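Local coordinates for ribosome inactivating type 1 protein (Iris hollandica, PDB 3MVG) that belongs to the type 1 ribosome-inactivating proteins, a plant family whose members consist of one kind of chain without a lectin partner, at residues R26-T31 with D35-P40; T206-A211 with C242-L247; L64-V69 with L158-A163. All coordinates share one frame; numbering follows the deposited sequence.

Contact 1: R26-T31 with D35-P40; sequences RLSSGT and DIPLLP
S29 and L38 form the tight centre of this contact, where one carbonyl oxygen is gripped twice. S29 N gives L38 O a hydrogen bond of 3.0 Å, and S29 OG a second of 2.7 Å, the hydroxyl standing above the carbonyl plane. This grip needs the hydroxyl of S29 between its own backbone N and carbonyl carbon (chi1 75°), where OG also accepts from T31 N in an ST turn. S28 repeats the turn, its OG taking G30 N while lying 3.5 Å from P37 CB. L38 N returns a nearly straight bond to T31 O (2.8 Å, 172° at the hydrogen). On the inner side L39 CD2 packs against L27 CB at 3.8 Å, and P40 CD sits 3.2 Å from L27 O, the last carbonyl of the helix. The outer side is looser: T31 is exposed, and its CG2 runs alongside L38 CD2 at 3.7 Å, both side chains pointing the same way. The arrangement is that of a short beta hairpin: the small antiparallel pair 32-33 and 36-37 folds back so that the chain leaving strand 36-37, at L39 and P40, closes over the C-terminal end of helix 13-27.

Contact 2: T206-A211 with C242-L247; sequences TEVQRA and CGLALL
V208 meets L244 and L247 with different branches, and its rotamer decides which goes where. CG1 stands anti to the backbone N (chi1 168°) and is directed at L247, with both CD1 and CD2 of that leucine 4.0 Å from V208 CG1. The other methyl, CG2, lies instead 3.8 Å from L244 CD2. The two leucines come in by different routes. L244 extends its CG away from its own N (chi1 -180°) and slides past V208 in the opposite direction, whereas L247 crosses the valine at about a right angle, with CD1 and CD2 both at V208 CG1. One helix residue thus rests on two loop residues three apart, whose CB atoms both point toward the helix.

The next residue, Q209, flanks L247. Its chain is extended beyond CG, and NE2 comes to 4.1 Å from L247 CB as the two side chains run past each other in opposite senses. The amide's polar atoms are occupied by other residues: NE2 donates to L248 O and S205 O, and OE1 accepts from W250 N. No hydrogen bond joins residues 206-211 to residues 242-247. The chemistry is therefore that of buried aliphatic packing, with Q209's bonds to L248 O and W250 N tying the helix to the chain just after L247.

Contact 3: L64-V69 with L158-A163; sequences LVLNRV and LVSETA. With SO4 (sulfate ion), chain C.
Helix 146-164 packs here on one face of the mixed sheet, near the centre of the folded chain, with strand 61-67 beneath it. The axes of the strand and helix segments pass 11.0 Å apart and run 30° from parallel. L64 and V159 reach toward each other tip to tip, L64 CD1 to V159 CG2 at 4.1 Å. The other valine methyl, CG1, anti to its backbone N (chi1 175°), turns to L66, whose CD2 is 4.3 Å away. L66 CD2 also lies 4.2 Å from S160 OG, a hydroxyl that hydrogen-bonds to A71 O; both L66 contacts are less certain, since this leucine has two conformers. L64 and L66 alternate with V65, so both leucines face the helix.

At the strand's end, N67 OD1 accepts from V69 N in an Asx turn, and R68 leads away from the helix to a sulfate, probably from the crystallisation liquor. Its guanidinium meets the anion edge-on: NH1 donates to SO4 O1 at 3.1 Å and NH2 to SO4 O3 at 2.9 Å, both nearly straight. R26 O, S28 O and Q47 O also accept from this group, which probably fixes its rotation. A helix packed on a mixed, mainly antiparallel sheet is the core of the alpha+beta fold of ribosome-inactivating proteins.

From the N terminus, contact 1 comes first and closes the short excursion 32-34, which includes strand 32-33, just after helix 13-27. Contact 3 then opens at strand 61-67 and shuts a long loop at helix 146-164; contact 2 follows, closing a 30-residue loop between helix 201-210 and the chain after helix 235-240. The three lie in series, neither nesting nor crossing, yet they touch in space. Residues 35-40 pair with L247 through P37 O to L247 N and L39 N to L247 O, linking contacts 1 and 2. R68 bridges contacts 1 and 3, and A163 meets A245 and L246. Together they join helix 13-27, strand 61-67, helix 146-164, helix 201-210 and the segment after helix 235-240.

Contact 1: R26-T31 with D35-P40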
ATOM      1  N   ARG A  26      17.003   8.715   2.226  1.00 10.54           N
ATOM      2  CA  ARG A  26      17.816   9.828   2.715  1.00 11.00           C
ATOM      3  C   ARG A  26      17.624  10.107   4.206  1.00 10.68           C
ATOM      4  O   ARG A  26      18.554  10.543   4.882  1.00 11.53           O
ATOM      5  CB  ARG A  26      17.547  11.104   1.910  1.00 11.10           C
ATOM      6  CG  ARG A  26      17.793  11.008   0.387  1.00 12.39           C
ATOM      7  CD  ARG A  26      19.274  10.897  -0.022  1.00 14.55           C
ATOM      8  NE  ARG A  26      19.852   9.584   0.278  1.00 13.98           N
ATOM      9  CZ  ARG A  26      19.618   8.477  -0.423  1.00 15.40           C
ATOM     10  NH1 ARG A  26      18.818   8.510  -1.489  1.00 18.00           N
ATOM     11  NH2 ARG A  26      20.183   7.336  -0.061  1.00 16.38           N
ATOM     12  N   LEU A  27      16.413   9.890   4.716  1.00  9.96           N
ATOM     13  CA  LEU A  27      16.142  10.036   6.148  1.00 10.03           C
ATOM     14  C   LEU A  27      16.890   8.993   6.959  1.00 10.13           C
ATOM     15  O   LEU A  27      17.475   9.302   7.991  1.00 10.54           O
ATOM     16  CB  LEU A  27      14.643   9.917   6.426  1.00 10.17           C
ATOM     17  CG  LEU A  27      13.791  11.099   5.966  1.00 10.10           C
ATOM     18  CD1 LEU A  27      12.339  10.688   6.011  1.00 11.07           C
ATOM     19  CD2 LEU A  27      14.019  12.318   6.852  1.00 12.64           C
ATOM     20  N   SER A  28      16.859   7.758   6.477  1.00  9.74           N
ATOM     21  CA  SER A  28      17.436   6.612   7.153  1.00 10.02           C
ATOM     22  C   SER A  28      18.905   6.802   7.525  1.00  9.60           C
ATOM     23  O   SER A  28      19.674   7.414   6.792  1.00  9.76           O
ATOM     24  CB  SER A  28      17.319   5.417   6.222  1.00 10.29           C
ATOM     25  OG  SER A  28      17.948   4.285   6.793  1.00 10.36           O
ATOM     26  N   SER A  29      19.282   6.238   8.671  1.00  9.41           N
ATOM     27  CA  SER A  29      20.688   6.158   9.071  1.00  9.77           C
ATOM     28  C   SER A  29      21.436   5.060   8.337  1.00 10.13           C
ATOM     29  O   SER A  29      22.646   4.949   8.483  1.00 10.60           O
ATOM     30  CB  SER A  29      20.798   5.879  10.566  1.00 10.32           C
ATOM     31  OG  SER A  29      20.485   4.524  10.851  1.00 10.27           O
ATOM     32  N   GLY A  30      20.718   4.212   7.606  1.00  9.99           N
ATOM     33  CA  GLY A  30      21.342   3.050   6.971  1.00 10.67           C
ATOM     34  C   GLY A  30      21.209   1.787   7.799  1.00 10.85           C
ATOM     35  O   GLY A  30      21.127   0.684   7.245  1.00 12.10           O
ATOM     36  N   THR A  31      21.207   1.929   9.124  1.00 11.22           N
ATOM     37  CA  THR A  31      20.958   0.805  10.027  1.00 11.64           C
ATOM     38  C   THR A  31      19.535   0.290   9.825  1.00 11.68           C
ATOM     39  O   THR A  31      18.588   1.069   9.668  1.00 11.27           O
ATOM     40  CB  THR A  31      21.198   1.204  11.495  1.00 11.77           C
ATOM     41  OG1 THR A  31      22.566   1.603  11.648  1.00 12.03           O
ATOM     42  CG2 THR A  31      20.908   0.052  12.461  1.00 12.82           C
ATOM     43  N   ASP A  35      14.327  -5.284   9.420  1.00 10.43           N
ATOM     44  CA  ASP A  35      14.042  -4.874   8.039  1.00 10.30           C
ATOM     45  C   ASP A  35      13.280  -3.555   7.914  1.00 10.17           C
ATOM     46  O   ASP A  35      12.659  -3.291   6.877  1.00 10.60           O
ATOM     47  CB  ASP A  35      13.394  -6.008   7.234  1.00 10.82           C
ATOM     48  CG  ASP A  35      14.344  -7.156   7.009  1.00 11.03           C
ATOM     49  OD1 ASP A  35      15.566  -6.912   6.906  1.00 12.84           O
ATOM     50  OD2 ASP A  35      13.874  -8.304   6.942  1.00 12.72           O
ATOM     51  N   ILE A  36      13.337  -2.747   8.972  0.50 10.05           N
ATOM     52  CA  ILE A  36      12.818  -1.390   8.957  0.50 10.14           C
ATOM     53  C   ILE A  36      13.992  -0.439   9.203  0.50  9.98           C
ATOM     54  O   ILE A  36      14.804  -0.674  10.105  0.50 10.12           O
ATOM     55  CB  ILE A  36      11.725  -1.171  10.025  0.50 10.33           C
ATOM     56  CG1 ILE A  36      10.676  -2.286   9.968  0.50 11.03           C
ATOM     57  CG2 ILE A  36      11.074   0.203   9.849  0.50 10.28           C
ATOM     58  CD1 ILE A  36       9.633  -2.187  11.048  0.50 11.23           C
ATOM     59  N   PRO A  37      14.108   0.625   8.389  1.00  9.79           N
ATOM     60  CA  PRO A  37      15.191   1.587   8.606  1.00 10.03           C
ATOM     61  C   PRO A  37      15.120   2.276   9.962  1.00  9.91           C
ATOM     62  O   PRO A  37      14.045   2.692  10.410  1.00  9.84           O
ATOM     63  CB  PRO A  37      14.963   2.623   7.505  1.00 10.25           C
ATOM     64  CG  PRO A  37      14.287   1.868   6.425  1.00 10.82           C
ATOM     65  CD  PRO A  37      13.379   0.906   7.135  1.00 10.25           C
ATOM     66  N   LEU A  38      16.281   2.396  10.594  1.00  9.67           N
ATOM     67  CA  LEU A  38      16.422   3.116  11.845  1.00  9.94           C
ATOM     68  C   LEU A  38      16.857   4.539  11.546  1.00  9.81           C
ATOM     69  O   LEU A  38      17.830   4.756  10.821  1.00  9.65           O
ATOM     70  CB  LEU A  38      17.479   2.425  12.707  1.00 10.77           C
ATOM     71  CG  LEU A  38      17.707   2.941  14.132  1.00 10.90           C
ATOM     72  CD1 LEU A  38      16.471   2.743  14.982  1.00 11.56           C
ATOM     73  CD2 LEU A  38      18.896   2.214  14.750  1.00 11.82           C
ATOM     74  N   LEU A  39      16.133   5.513  12.081  1.00  9.85           N
ATOM     75  CA  LEU A  39      16.506   6.908  11.884  1.00  9.52           C
ATOM     76  C   LEU A  39      17.766   7.235  12.694  1.00  9.99           C
ATOM     77  O   LEU A  39      18.105   6.516  13.652  1.00  9.98           O
ATOM     78  CB  LEU A  39      15.333   7.825  12.243  1.00 10.00           C
ATOM     79  CG  LEU A  39      14.147   7.724  11.270  1.00  9.21           C
ATOM     80  CD1 LEU A  39      13.003   8.566  11.761  1.00 10.14           C
ATOM     81  CD2 LEU A  39      14.526   8.134   9.833  1.00 10.03           C
ATOM     82  N   PRO A  40      18.495   8.292  12.299  1.00 10.35           N
ATOM     83  CA  PRO A  40      19.745   8.627  12.989  1.00 11.51           C
ATOM     84  C   PRO A  40      19.551   9.104  14.423  1.00 12.08           C
ATOM     85  O   PRO A  40      18.452   9.494  14.833  1.00 11.57           O
ATOM     86  CB  PRO A  40      20.348   9.759  12.150  1.00 12.20           C
ATOM     87  CG  PRO A  40      19.339  10.156  11.192  1.00 12.81           C
ATOM     88  CD  PRO A  40      18.266   9.132  11.110  1.00 10.48           C
TER

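Contact 2: T206-A211 with C242-L247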
ATOM      1  N   THR A 206       9.743   1.921  19.360  1.00 12.12           N
ATOM      2  CA  THR A 206      10.416   1.395  20.546  1.00 12.85           C
ATOM      3  C   THR A 206      10.173  -0.104  20.716  1.00 12.51           C
ATOM      4  O   THR A 206      11.127  -0.866  20.948  1.00 13.57           O
ATOM      5  CB  THR A 206      10.002   2.193  21.782  1.00 12.87           C
ATOM      6  OG1 THR A 206      10.512   3.520  21.642  1.00 14.33           O
ATOM      7  CG2 THR A 206      10.559   1.565  23.067  1.00 14.48           C
ATOM      8  N   GLU A 207       8.929  -0.543  20.547  1.00 12.95           N
ATOM      9  CA  GLU A 207       8.623  -1.965  20.685  1.00 13.55           C
ATOM     10  C   GLU A 207       9.376  -2.807  19.660  1.00 13.42           C
ATOM     11  O   GLU A 207       9.858  -3.896  19.976  1.00 13.68           O
ATOM     12  CB  GLU A 207       7.118  -2.234  20.616  1.00 13.78           C
ATOM     13  CG  GLU A 207       6.310  -1.695  21.813  1.00 15.01           C
ATOM     14  CD  GLU A 207       6.808  -2.196  23.162  1.00 17.11           C
ATOM     15  OE1 GLU A 207       7.112  -3.402  23.285  1.00 18.77           O
ATOM     16  OE2 GLU A 207       6.883  -1.379  24.100  1.00 19.96           O
ATOM     17  N   VAL A 208       9.520  -2.302  18.437  1.00 12.91           N
ATOM     18  CA  VAL A 208      10.312  -3.021  17.441  1.00 12.83           C
ATOM     19  C   VAL A 208      11.766  -3.184  17.906  1.00 12.76           C
ATOM     20  O   VAL A 208      12.349  -4.267  17.766  1.00 13.03           O
ATOM     21  CB  VAL A 208      10.214  -2.369  16.042  1.00 12.38           C
ATOM     22  CG1 VAL A 208      11.262  -2.947  15.082  1.00 12.75           C
ATOM     23  CG2 VAL A 208       8.824  -2.549  15.484  1.00 13.69           C
ATOM     24  N   GLN A 209      12.332  -2.120  18.465  1.00 13.20           N
ATOM     25  CA  GLN A 209      13.730  -2.142  18.906  1.00 13.71           C
ATOM     26  C   GLN A 209      13.978  -3.012  20.142  1.00 14.69           C
ATOM     27  O   GLN A 209      15.077  -3.545  20.303  1.00 16.06           O
ATOM     28  CB  GLN A 209      14.276  -0.726  19.104  1.00 13.09           C
ATOM     29  CG  GLN A 209      14.523  -0.017  17.780  1.00 12.79           C
ATOM     30  CD  GLN A 209      14.625   1.475  17.930  1.00 12.22           C
ATOM     31  OE1 GLN A 209      15.688   2.013  18.226  1.00 12.04           O
ATOM     32  NE2 GLN A 209      13.508   2.162  17.723  1.00 13.06           N
ATOM     33  N   ARG A 210      12.961  -3.170  20.986  1.00 15.28           N
ATOM     34  CA  ARG A 210      13.090  -3.940  22.231  1.00 16.40           C
ATOM     35  C   ARG A 210      12.568  -5.367  22.104  1.00 16.41           C
ATOM     36  O   ARG A 210      12.669  -6.157  23.055  1.00 16.63           O
ATOM     37  CB  ARG A 210      12.345  -3.241  23.365  1.00 17.19           C
ATOM     38  CG  ARG A 210      12.823  -1.840  23.670  1.00 19.47           C
ATOM     39  CD  ARG A 210      12.214  -1.341  24.962  1.00 21.98           C
ATOM     40  NE  ARG A 210      12.755  -2.065  26.113  1.00 23.88           N
ATOM     41  CZ  ARG A 210      12.602  -1.698  27.384  0.70 24.87           C
ATOM     42  NH1 ARG A 210      11.916  -0.603  27.694  0.70 25.53           N
ATOM     43  NH2 ARG A 210      13.140  -2.429  28.350  0.70 25.18           N
ATOM     44  N   ALA A 211      12.013  -5.715  20.946  1.00 16.19           N
ATOM     45  CA  ALA A 211      11.378  -7.020  20.765  1.00 16.42           C
ATOM     46  C   ALA A 211      12.370  -8.166  20.949  1.00 16.80           C
ATOM     47  O   ALA A 211      13.553  -8.037  20.627  1.00 16.67           O
ATOM     48  CB  ALA A 211      10.722  -7.104  19.404  1.00 16.29           C
ATOM     49  N   CYS A 242       0.772  -2.439   9.856  1.00 12.12           N
ATOM     50  CA  CYS A 242       0.886  -0.986  10.028  1.00 11.52           C
ATOM     51  C   CYS A 242       1.682  -0.334   8.907  1.00 10.73           C
ATOM     52  O   CYS A 242       1.599   0.875   8.698  1.00 11.68           O
ATOM     53  CB  CYS A 242       1.548  -0.647  11.363  1.00 11.54           C
ATOM     54  SG  CYS A 242       0.734  -1.307  12.820  1.00 14.35           S
ATOM     55  N   GLY A 243       2.486  -1.126   8.206  1.00 10.35           N
ATOM     56  CA  GLY A 243       3.415  -0.560   7.237  1.00 10.22           C
ATOM     57  C   GLY A 243       4.451   0.337   7.893  1.00  9.66           C
ATOM     58  O   GLY A 243       4.935   1.287   7.289  1.00  9.64           O
ATOM     59  N   LEU A 244       4.812   0.037   9.143  1.00  9.07           N
ATOM     60  CA  LEU A 244       5.831   0.820   9.838  1.00  9.39           C
ATOM     61  C   LEU A 244       7.107   0.805   8.999  1.00  8.84           C
ATOM     62  O   LEU A 244       7.629  -0.266   8.688  1.00  9.16           O
ATOM     63  CB  LEU A 244       6.071   0.261  11.237  1.00  9.49           C
ATOM     64  CG  LEU A 244       7.112   0.975  12.089  1.00 10.02           C
ATOM     65  CD1 LEU A 244       6.710   2.411  12.375  1.00 11.09           C
ATOM     66  CD2 LEU A 244       7.297   0.196  13.389  1.00 10.61           C
ATOM     67  N   ALA A 245       7.601   1.990   8.632  1.00  8.76           N
ATOM     68  CA  ALA A 245       8.582   2.099   7.555  1.00  8.44           C
ATOM     69  C   ALA A 245       9.837   2.858   7.923  1.00  8.45           C
ATOM     70  O   ALA A 245      10.800   2.869   7.159  1.00  8.58           O
ATOM     71  CB  ALA A 245       7.936   2.721   6.312  1.00  9.21           C
ATOM     72  N   LEU A 246       9.802   3.526   9.072  1.00  8.69           N
ATOM     73  CA  LEU A 246      10.949   4.217   9.660  1.00  8.90           C
ATOM     74  C   LEU A 246      10.818   4.075  11.159  1.00  8.99           C
ATOM     75  O   LEU A 246       9.700   4.135  11.681  1.00  9.41           O
ATOM     76  CB  LEU A 246      10.943   5.714   9.327  1.00  9.13           C
ATOM     77  CG  LEU A 246      11.013   6.140   7.863  1.00  8.63           C
ATOM     78  CD1 LEU A 246      10.764   7.629   7.744  1.00 10.44           C
ATOM     79  CD2 LEU A 246      12.358   5.764   7.268  1.00 10.22           C
ATOM     80  N   LEU A 247      11.945   3.912  11.846  1.00  9.51           N
ATOM     81  CA  LEU A 247      11.933   3.769  13.300  1.00  9.50           C
ATOM     82  C   LEU A 247      12.576   4.956  13.982  1.00  9.48           C
ATOM     83  O   LEU A 247      13.721   5.309  13.684  1.00  9.66           O
ATOM     84  CB  LEU A 247      12.681   2.507  13.739  1.00  9.98           C
ATOM     85  CG  LEU A 247      12.244   1.173  13.158  1.00  9.96           C
ATOM     86  CD1 LEU A 247      13.247   0.118  13.564  1.00 11.53           C
ATOM     87  CD2 LEU A 247      10.848   0.786  13.589  1.00 11.65           C
TER

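Contact 3: L64-V69 with L158-A163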
ATOM      1  N   LEU A  64      10.258  22.197   2.581  1.00 10.99           N
ATOM      2  CA  LEU A  64      10.160  21.759   3.964  1.00 10.92           C
ATOM      3  C   LEU A  64      11.540  21.389   4.480  1.00 10.71           C
ATOM      4  O   LEU A  64      12.360  20.833   3.739  1.00 11.64           O
ATOM      5  CB  LEU A  64       9.260  20.535   4.083  1.00 11.06           C
ATOM      6  CG  LEU A  64       7.814  20.643   3.604  1.00 11.52           C
ATOM      7  CD1 LEU A  64       7.138  19.288   3.731  1.00 12.54           C
ATOM      8  CD2 LEU A  64       7.061  21.697   4.402  1.00 12.09           C
ATOM      9  N   VAL A  65      11.800  21.703   5.742  1.00 10.99           N
ATOM     10  CA  VAL A  65      13.012  21.249   6.406  1.00 10.83           C
ATOM     11  C   VAL A  65      12.601  20.149   7.363  1.00 10.47           C
ATOM     12  O   VAL A  65      11.782  20.372   8.259  1.00 11.04           O
ATOM     13  CB  VAL A  65      13.715  22.392   7.166  1.00 10.66           C
ATOM     14  CG1 VAL A  65      15.032  21.904   7.770  1.00 11.75           C
ATOM     15  CG2 VAL A  65      13.935  23.590   6.242  1.00 11.29           C
ATOM     16  N   LEU A  66      13.139  18.953   7.148  0.50 10.30           N
ATOM     17  CA  LEU A  66      12.884  17.837   8.040  0.50 10.33           C
ATOM     18  C   LEU A  66      14.094  17.579   8.916  0.50 10.11           C
ATOM     19  O   LEU A  66      15.236  17.805   8.515  0.50  9.72           O
ATOM     20  CB  LEU A  66      12.523  16.575   7.251  0.50 10.29           C
ATOM     21  CG  LEU A  66      11.054  16.460   6.820  0.50 10.44           C
ATOM     22  CD1 LEU A  66      10.655  17.584   5.868  0.50 11.36           C
ATOM     23  CD2 LEU A  66      10.798  15.094   6.195  0.50 11.33           C
ATOM     24  N   ASN A  67      13.819  17.127  10.132  1.00 10.48           N
ATOM     25  CA  ASN A  67      14.834  16.582  11.005  1.00 10.46           C
ATOM     26  C   ASN A  67      14.895  15.085  10.698  1.00  9.77           C
ATOM     27  O   ASN A  67      13.903  14.375  10.838  1.00 10.11           O
ATOM     28  CB  ASN A  67      14.444  16.843  12.455  1.00 11.11           C
ATOM     29  CG  ASN A  67      15.467  16.331  13.454  1.00 12.08           C
ATOM     30  OD1 ASN A  67      16.479  15.729  13.095  1.00 12.30           O
ATOM     31  ND2 ASN A  67      15.203  16.584  14.732  1.00 14.96           N
ATOM     32  N   ARG A  68      16.048  14.606  10.245  1.00  9.93           N
ATOM     33  CA  ARG A  68      16.199  13.187   9.937  1.00 10.27           C
ATOM     34  C   ARG A  68      15.983  12.285  11.159  1.00 10.21           C
ATOM     35  O   ARG A  68      15.589  11.134  11.015  1.00 10.37           O
ATOM     36  CB  ARG A  68      17.573  12.897   9.333  1.00 10.70           C
ATOM     37  CG  ARG A  68      17.812  13.507   7.951  1.00 10.72           C
ATOM     38  CD  ARG A  68      19.251  13.306   7.451  1.00 11.38           C
ATOM     39  NE  ARG A  68      19.581  11.889   7.298  1.00 11.05           N
ATOM     40  CZ  ARG A  68      20.624  11.267   7.848  1.00 11.70           C
ATOM     41  NH1 ARG A  68      21.520  11.919   8.583  1.00 13.12           N
ATOM     42  NH2 ARG A  68      20.788   9.970   7.624  1.00 13.01           N
ATOM     43  N   VAL A  69      16.234  12.810  12.355  1.00 10.24           N
ATOM     44  CA  VAL A  69      16.061  12.042  13.595  1.00 10.55           C
ATOM     45  C   VAL A  69      14.621  11.547  13.763  1.00 10.27           C
ATOM     46  O   VAL A  69      14.388  10.436  14.222  1.00 10.35           O
ATOM     47  CB  VAL A  69      16.536  12.861  14.836  1.00 11.18           C
ATOM     48  CG1 VAL A  69      16.308  12.105  16.144  1.00 11.76           C
ATOM     49  CG2 VAL A  69      18.001  13.227  14.693  1.00 11.74           C
ATOM     50  N   LEU A 158       1.171  14.136   4.501  1.00  8.95           N
ATOM     51  CA  LEU A 158       1.466  13.592   3.174  1.00  9.33           C
ATOM     52  C   LEU A 158       2.950  13.422   2.885  1.00  9.28           C
ATOM     53  O   LEU A 158       3.311  12.832   1.856  1.00  9.82           O
ATOM     54  CB  LEU A 158       0.772  14.413   2.081  1.00  9.60           C
ATOM     55  CG  LEU A 158      -0.755  14.385   2.164  1.00  9.69           C
ATOM     56  CD1 LEU A 158      -1.348  15.318   1.127  1.00 11.58           C
ATOM     57  CD2 LEU A 158      -1.270  12.977   1.955  1.00 12.35           C
ATOM     58  N   VAL A 159       3.806  13.911   3.782  1.00  8.88           N
ATOM     59  CA  VAL A 159       5.249  13.752   3.644  1.00  9.21           C
ATOM     60  C   VAL A 159       5.805  12.944   4.821  1.00  8.97           C
ATOM     61  O   VAL A 159       6.308  11.841   4.617  1.00  9.39           O
ATOM     62  CB  VAL A 159       5.963  15.124   3.501  1.00  9.22           C
ATOM     63  CG1 VAL A 159       7.461  14.946   3.492  1.00 10.37           C
ATOM     64  CG2 VAL A 159       5.497  15.829   2.226  1.00  9.66           C
ATOM     65  N   SER A 160       5.700  13.469   6.044  1.00  9.04           N
ATOM     66  CA  SER A 160       6.262  12.784   7.220  1.00  9.35           C
ATOM     67  C   SER A 160       5.501  11.513   7.593  1.00  9.40           C
ATOM     68  O   SER A 160       6.106  10.469   7.837  1.00  9.32           O
ATOM     69  CB  SER A 160       6.293  13.721   8.422  1.00  9.67           C
ATOM     70  OG  SER A 160       7.107  14.854   8.179  1.00 10.89           O
ATOM     71  N   GLU A 161       4.176  11.593   7.664  1.00  9.36           N
ATOM     72  CA  GLU A 161       3.412  10.442   8.154  1.00  9.53           C
ATOM     73  C   GLU A 161       3.391   9.290   7.165  1.00  9.24           C
ATOM     74  O   GLU A 161       3.441   8.129   7.562  1.00  9.67           O
ATOM     75  CB  GLU A 161       1.989  10.819   8.569  1.00 10.27           C
ATOM     76  CG  GLU A 161       1.888  11.879   9.678  1.00 10.99           C
ATOM     77  CD  GLU A 161       2.345  11.424  11.053  1.00 12.96           C
ATOM     78  OE1 GLU A 161       2.853  10.291  11.206  1.00 15.18           O
ATOM     79  OE2 GLU A 161       2.180  12.225  11.993  1.00 14.09           O
ATOM     80  N   THR A 162       3.294   9.603   5.874  1.00  9.34           N
ATOM     81  CA  THR A 162       3.391   8.580   4.832  1.00  9.08           C
ATOM     82  C   THR A 162       4.807   7.981   4.743  1.00  9.05           C
ATOM     83  O   THR A 162       4.955   6.790   4.467  1.00  9.53           O
ATOM     84  CB  THR A 162       2.970   9.144   3.477  1.00  9.37           C
ATOM     85  OG1 THR A 162       3.714  10.339   3.256  1.00  9.91           O
ATOM     86  CG2 THR A 162       1.466   9.453   3.441  1.00 10.11           C
ATOM     87  N   ALA A 163       5.838   8.794   4.980  1.00  8.54           N
ATOM     88  CA  ALA A 163       7.197   8.244   5.063  1.00  8.87           C
ATOM     89  C   ALA A 163       7.283   7.241   6.229  1.00  8.52           C
ATOM     90  O   ALA A 163       7.889   6.185   6.101  1.00  8.96           O
ATOM     91  CB  ALA A 163       8.227   9.353   5.253  1.00  9.30           C
TER
HETATM   92  S   SO4 C 276      23.768   9.099  10.047  0.50345.56           S
HETATM   93  O1  SO4 C 276      23.870  10.506   9.961  0.50345.56           O
HETATM   94  O2  SO4 C 276      23.221   8.542  11.222  0.50345.56           O
HETATM   95  O3  SO4 C 276      22.918   8.628   9.066  0.50345.57           O
HETATM   96  O4  SO4 C 276      25.119   8.626   9.782  0.50345.57           O